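Local coordinates for protein rifamycin polyketide synthase (Amycolatopsis mediterranei, PDB 4LN9) that probably dehydrates a beta-hydroxyacyl polyketide intermediate to its unsaturated form, as the dehydratase domain of the last module of the rifamycin polyketide synthase, at residues Phe165-Val178 and Val204-Glu218. Numbering follows the deposited sequence.
Sequences FDFAAWPPPEAKPV and VWRRGSGNTTETFAE
Pro172 covers one face of the Phe216 ring: its CG sits 3.4 Å from the ring centroid, 4° off the normal, a textbook CH-pi contact. Here a short edge strand is held largely through the loop leading into it. Phe165 reaches the same ring obliquely, CZ 3.3 Å from Phe216 CE1. Pro171, which follows a cis peptide bond, makes a second CH-pi contact, laying CB over the face of the Trp205 indole. Trp170 completes the aromatic cluster; with CG anti to the backbone N (chi1 -169°), its indole swings in beside Phe216 and Trp205, and NE1 gives a 3.0 Å hydrogen bond to Glu218 OE2. OE2 lies in the indole plane, but NE1 approaches on the anti side, well out of the carboxylate plane.

Arg207 NE and NH2 both grip Pro173 O, at 3.3 Å and 3.0 Å, with that oxygen in the guanidinium plane, holding the Pro172-Ala175 turn against the strand. NH1 faces Glu214, whose OE2 is salt-bridged to Arg283.

Beyond this tightly packed part, pairing becomes mainly backbone work at a more open edge. An antiparallel hydrogen-bonded pair joins Lys176 N to Arg206 O and Arg206 N to Lys176 O, both 2.8 Å, while the lysine side chain bends away. Val178 CG2 rests over the face of the Arg206 guanidinium.

Strand 176-178 pairs antiparallel with 201-207, the outer strand of the hairpin 201-207/214-220 in this double hotdog fold. Strand 279-285 flanks 214-220, its Arg281 making a cation-pi contact with Trp170, and helix 236-251 packs against Val204, Thr215 and Ala217.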
loop_
_atom_site.group_PDB
_atom_site.type_symbol
_atom_site.label_atom_id
_atom_site.label_comp_id
_atom_site.label_asym_id
_atom_site.label_seq_id
_atom_site.Cartn_x
_atom_site.Cartn_y
_atom_site.Cartn_z
ATOM N N PHE A 165 12.165 22.774 31.346
ATOM C CA PHE A 165 11.456 23.665 32.257
ATOM C C PHE A 165 11.114 22.952 33.564
ATOM O O PHE A 165 10.910 21.738 33.583
ATOM C CB PHE A 165 10.180 24.184 31.588
ATOM C CG PHE A 165 9.401 25.153 32.430
ATOM C CD1 PHE A 165 9.780 26.484 32.511
ATOM C CD2 PHE A 165 8.322 24.722 33.187
ATOM C CE1 PHE A 165 9.083 27.373 33.308
ATOM C CE2 PHE A 165 7.618 25.607 33.984
ATOM C CZ PHE A 165 7.997 26.935 34.043
ATOM N N ASP A 166 11.100 23.701 34.661
ATOM C CA ASP A 166 10.789 23.143 35.973
ATOM C C ASP A 166 9.283 22.994 36.179
ATOM O O ASP A 166 8.640 23.861 36.772
ATOM C CB ASP A 166 11.380 24.022 37.075
ATOM C CG ASP A 166 11.292 23.382 38.443
ATOM O OD1 ASP A 166 10.860 22.212 38.527
ATOM O OD2 ASP A 166 11.676 24.039 39.432
ATOM N N PHE A 167 8.734 21.868 35.736
ATOM C CA PHE A 167 7.295 21.638 35.817
ATOM C C PHE A 167 6.881 21.214 37.227
ATOM O O PHE A 167 5.693 21.181 37.551
ATOM C CB PHE A 167 6.858 20.588 34.789
ATOM C CG PHE A 167 6.737 21.123 33.386
ATOM C CD1 PHE A 167 5.600 21.809 32.987
ATOM C CD2 PHE A 167 7.752 20.924 32.462
ATOM C CE1 PHE A 167 5.482 22.292 31.696
ATOM C CE2 PHE A 167 7.631 21.391 31.165
ATOM C CZ PHE A 167 6.503 22.093 30.787
ATOM N N ALA A 168 7.872 20.944 38.076
ATOM C CA ALA A 168 7.618 20.556 39.464
ATOM C C ALA A 168 7.123 21.715 40.330
ATOM O O ALA A 168 6.452 21.500 41.340
ATOM C CB ALA A 168 8.859 19.925 40.078
ATOM N N ALA A 169 7.543 22.931 39.994
ATOM C CA ALA A 169 7.078 24.113 40.710
ATOM C C ALA A 169 5.836 24.677 40.031
ATOM O O ALA A 169 5.944 25.408 39.047
ATOM C CB ALA A 169 8.178 25.168 40.754
ATOM N N TRP A 170 4.663 24.234 40.466
ATOM C CA TRP A 170 3.476 24.314 39.620
ATOM C C TRP A 170 2.251 24.684 40.413
ATOM O O TRP A 170 1.993 24.095 41.461
ATOM C CB TRP A 170 3.259 22.984 38.912
ATOM C CG TRP A 170 2.220 23.047 37.825
ATOM C CD1 TRP A 170 0.870 22.732 37.924
ATOM C CD2 TRP A 170 2.415 23.467 36.431
ATOM N NE1 TRP A 170 0.236 22.936 36.725
ATOM C CE2 TRP A 170 1.103 23.388 35.793
ATOM C CE3 TRP A 170 3.494 23.931 35.694
ATOM C CZ2 TRP A 170 0.916 23.712 34.460
ATOM C CZ3 TRP A 170 3.289 24.271 34.355
ATOM C CH2 TRP A 170 2.033 24.151 33.751
ATOM N N PRO A 171 1.442 25.632 39.903
ATOM C CA PRO A 171 1.699 26.504 38.752
ATOM C C PRO A 171 2.964 27.327 38.957
ATOM O O PRO A 171 3.407 27.499 40.093
ATOM C CB PRO A 171 0.480 27.439 38.723
ATOM C CG PRO A 171 -0.521 26.856 39.664
ATOM C CD PRO A 171 0.251 26.049 40.662
ATOM N N PRO A 172 3.527 27.871 37.868
ATOM C CA PRO A 172 4.809 28.548 38.029
ATOM C C PRO A 172 4.687 29.852 38.821
ATOM O O PRO A 172 3.674 30.544 38.717
ATOM C CB PRO A 172 5.238 28.822 36.587
ATOM C CG PRO A 172 4.613 27.714 35.808
ATOM C CD PRO A 172 3.269 27.493 36.463
ATOM N N PRO A 173 5.655 30.104 39.719
ATOM C CA PRO A 173 5.813 31.367 40.428
ATOM C C PRO A 173 5.577 32.602 39.562
ATOM O O PRO A 173 6.144 32.724 38.475
ATOM C CB PRO A 173 7.260 31.299 40.908
ATOM C CG PRO A 173 7.452 29.842 41.207
ATOM C CD PRO A 173 6.575 29.077 40.241
ATOM N N GLU A 174 4.693 33.477 40.035
ATOM C CA GLU A 174 4.396 34.746 39.372
ATOM C C GLU A 174 3.589 34.612 38.084
ATOM O O GLU A 174 3.383 35.598 37.376
ATOM C CB GLU A 174 5.674 35.549 39.110
ATOM C CG GLU A 174 6.498 35.843 40.355
ATOM C CD GLU A 174 7.258 37.152 40.260
ATOM O OE1 GLU A 174 7.177 37.814 39.203
ATOM O OE2 GLU A 174 7.905 37.538 41.257
ATOM N N ALA A 175 3.134 33.403 37.773
ATOM C CA ALA A 175 2.178 33.225 36.683
ATOM C C ALA A 175 0.766 33.499 37.179
ATOM O O ALA A 175 0.329 32.922 38.175
ATOM C CB ALA A 175 2.279 31.820 36.108
ATOM N N LYS A 176 0.060 34.394 36.497
ATOM C CA LYS A 176 -1.276 34.794 36.919
ATOM C C LYS A 176 -2.322 33.921 36.243
ATOM O O LYS A 176 -2.288 33.739 35.025
ATOM C CB LYS A 176 -1.521 36.263 36.572
ATOM C CG LYS A 176 -0.329 37.166 36.847
ATOM C CD LYS A 176 -0.732 38.358 37.698
ATOM C CE LYS A 176 0.331 38.688 38.733
ATOM N NZ LYS A 176 0.485 37.600 39.740
ATOM N N PRO A 177 -3.257 33.372 37.033
ATOM C CA PRO A 177 -4.283 32.490 36.491
ATOM C C PRO A 177 -5.301 33.256 35.655
ATOM O O PRO A 177 -5.600 34.414 35.951
ATOM C CB PRO A 177 -4.949 31.912 37.742
ATOM C CG PRO A 177 -4.694 32.920 38.809
ATOM C CD PRO A 177 -3.342 33.493 38.499
ATOM N N VAL A 178 -5.717 32.657 34.546
ATOM C CA VAL A 178 -6.683 33.278 33.649
ATOM C C VAL A 178 -8.057 32.650 33.861
ATOM O O VAL A 178 -8.169 31.433 34.003
ATOM C CB VAL A 178 -6.268 33.090 32.177
ATOM C CG1 VAL A 178 -7.276 33.746 31.248
ATOM C CG2 VAL A 178 -4.871 33.648 31.943
ATOM N N VAL A 204 -5.345 27.959 32.747
ATOM C CA VAL A 204 -4.282 28.676 32.061
ATOM C C VAL A 204 -3.676 29.715 32.997
ATOM O O VAL A 204 -4.386 30.315 33.802
ATOM C CB VAL A 204 -4.821 29.388 30.808
ATOM C CG1 VAL A 204 -3.799 30.382 30.277
ATOM C CG2 VAL A 204 -5.191 28.367 29.742
ATOM N N TRP A 205 -2.345 29.792 33.016
ATOM C CA TRP A 205 -1.668 30.916 33.664
ATOM C C TRP A 205 -0.807 31.631 32.674
ATOM O O TRP A 205 -0.262 31.013 31.758
ATOM C CB TRP A 205 -0.802 30.440 34.827
ATOM C CG TRP A 205 -1.546 29.630 35.857
ATOM C CD1 TRP A 205 -1.961 30.037 37.123
ATOM C CD2 TRP A 205 -1.850 28.199 35.797
ATOM N NE1 TRP A 205 -2.547 28.997 37.797
ATOM C CE2 TRP A 205 -2.518 27.867 37.055
ATOM C CE3 TRP A 205 -1.661 27.203 34.851
ATOM C CZ2 TRP A 205 -2.968 26.587 37.328
ATOM C CZ3 TRP A 205 -2.128 25.919 35.134
ATOM C CH2 TRP A 205 -2.742 25.615 36.353
ATOM N N ARG A 206 -0.560 32.910 32.927
ATOM C CA ARG A 206 0.241 33.719 32.023
ATOM C C ARG A 206 1.351 34.443 32.777
ATOM O O ARG A 206 1.186 34.815 33.938
ATOM C CB ARG A 206 -0.640 34.728 31.282
ATOM C CG ARG A 206 0.121 35.643 30.336
ATOM C CD ARG A 206 -0.734 36.820 29.889
ATOM N NE ARG A 206 -2.003 36.387 29.309
ATOM C CZ ARG A 206 -3.178 36.497 29.919
ATOM N NH1 ARG A 206 -3.250 37.018 31.137
ATOM N NH2 ARG A 206 -4.285 36.102 29.304
ATOM N N ARG A 207 2.480 34.637 32.103
ATOM C CA ARG A 207 3.660 35.240 32.711
ATOM C C ARG A 207 4.425 35.981 31.611
ATOM O O ARG A 207 4.449 35.526 30.468
ATOM C CB ARG A 207 4.537 34.141 33.313
ATOM C CG ARG A 207 5.665 34.630 34.205
ATOM C CD ARG A 207 6.851 33.680 34.124
ATOM N NE ARG A 207 6.945 32.820 35.300
ATOM C CZ ARG A 207 7.723 31.745 35.384
ATOM N NH1 ARG A 207 8.422 31.342 34.330
ATOM N NH2 ARG A 207 7.811 31.079 36.528
ATOM N N GLY A 208 4.856 37.208 31.897
ATOM C CA GLY A 208 5.501 38.047 30.880
ATOM C C GLY A 208 4.500 38.816 30.035
ATOM O O GLY A 208 3.300 38.775 30.304
ATOM N N SER A 209 4.981 39.531 29.017
ATOM C CA SER A 209 4.116 40.450 28.276
ATOM C C SER A 209 4.270 40.413 26.751
ATOM O O SER A 209 3.278 40.310 26.029
ATOM C CB SER A 209 4.246 41.880 28.806
ATOM O OG SER A 209 3.118 42.661 28.438
ATOM N N GLY A 210 5.487 40.641 26.265
ATOM C CA GLY A 210 5.708 40.840 24.833
ATOM C C GLY A 210 6.011 39.551 24.093
ATOM O O GLY A 210 5.183 38.640 24.044
ATOM N N ASN A 211 7.192 39.492 23.483
ATOM C CA ASN A 211 7.696 38.254 22.898
ATOM C C ASN A 211 8.277 37.340 23.971
ATOM O O ASN A 211 8.782 36.257 23.677
ATOM C CB ASN A 211 8.752 38.562 21.832
ATOM C CG ASN A 211 9.044 37.373 20.934
ATOM O OD1 ASN A 211 10.138 36.809 20.967
ATOM N ND2 ASN A 211 8.070 36.998 20.112
ATOM N N THR A 212 8.170 37.774 25.222
ATOM C CA THR A 212 8.693 37.013 26.348
ATOM C C THR A 212 7.536 36.355 27.103
ATOM O O THR A 212 7.725 35.737 28.151
ATOM C CB THR A 212 9.509 37.923 27.287
ATOM O OG1 THR A 212 10.041 37.154 28.372
ATOM C CG2 THR A 212 8.641 39.045 27.835
ATOM N N THR A 213 6.356 36.401 26.485
ATOM C CA THR A 213 5.155 35.755 27.005
ATOM C C THR A 213 5.333 34.243 27.142
ATOM O O THR A 213 5.676 33.561 26.175
ATOM C CB THR A 213 3.947 36.031 26.085
ATOM O OG1 THR A 213 3.572 37.411 26.182
ATOM C CG2 THR A 213 2.762 35.158 26.479
ATOM N N GLU A 214 5.033 33.720 28.328
ATOM C CA GLU A 214 4.849 32.282 28.529
ATOM C C GLU A 214 3.390 31.988 28.858
ATOM O O GLU A 214 2.790 32.662 29.694
ATOM C CB GLU A 214 5.724 31.791 29.685
ATOM C CG GLU A 214 7.210 32.055 29.520
ATOM C CD GLU A 214 7.996 31.724 30.775
ATOM O OE1 GLU A 214 7.947 32.523 31.733
ATOM O OE2 GLU A 214 8.647 30.658 30.810
ATOM N N THR A 215 2.848 30.932 28.257
ATOM C CA THR A 215 1.536 30.418 28.639
ATOM C C THR A 215 1.672 29.033 29.267
ATOM O O THR A 215 2.265 28.131 28.676
ATOM C CB THR A 215 0.599 30.321 27.420
ATOM O OG1 THR A 215 0.450 31.616 26.823
ATOM C CG2 THR A 215 -0.769 29.797 27.832
ATOM N N PHE A 216 1.138 28.879 30.476
ATOM C CA PHE A 216 1.121 27.589 31.158
ATOM C C PHE A 216 -0.307 27.058 31.223
ATOM O O PHE A 216 -1.254 27.834 31.344
ATOM C CB PHE A 216 1.690 27.740 32.572
ATOM C CG PHE A 216 3.100 28.257 32.602
ATOM C CD1 PHE A 216 4.155 27.446 32.220
ATOM C CD2 PHE A 216 3.360 29.585 32.909
ATOM C CE1 PHE A 216 5.451 27.927 32.206
ATOM C CE2 PHE A 216 4.657 30.065 32.923
ATOM C CZ PHE A 216 5.701 29.242 32.547
ATOM N N ALA A 217 -0.475 25.750 31.064
ATOM C CA ALA A 217 -1.813 25.176 31.097
ATOM C C ALA A 217 -1.821 23.742 31.599
ATOM O O ALA A 217 -0.836 23.016 31.461
ATOM C CB ALA A 217 -2.472 25.267 29.730
ATOM N N GLU A 218 -2.924 23.362 32.236
ATOM C CA GLU A 218 -3.233 21.957 32.432
ATOM C C GLU A 218 -4.262 21.511 31.411
ATOM O O GLU A 218 -5.254 22.199 31.161
ATOM C CB GLU A 218 -3.731 21.700 33.857
ATOM C CG GLU A 218 -2.681 21.979 34.926
ATOM C CD GLU A 218 -3.118 21.575 36.324
ATOM O OE1 GLU A 218 -3.935 20.636 36.456
ATOM O OE2 GLU A 218 -2.537 22.107 37.296
HETATM O O HOH W 1 -7.315 29.220 34.522
#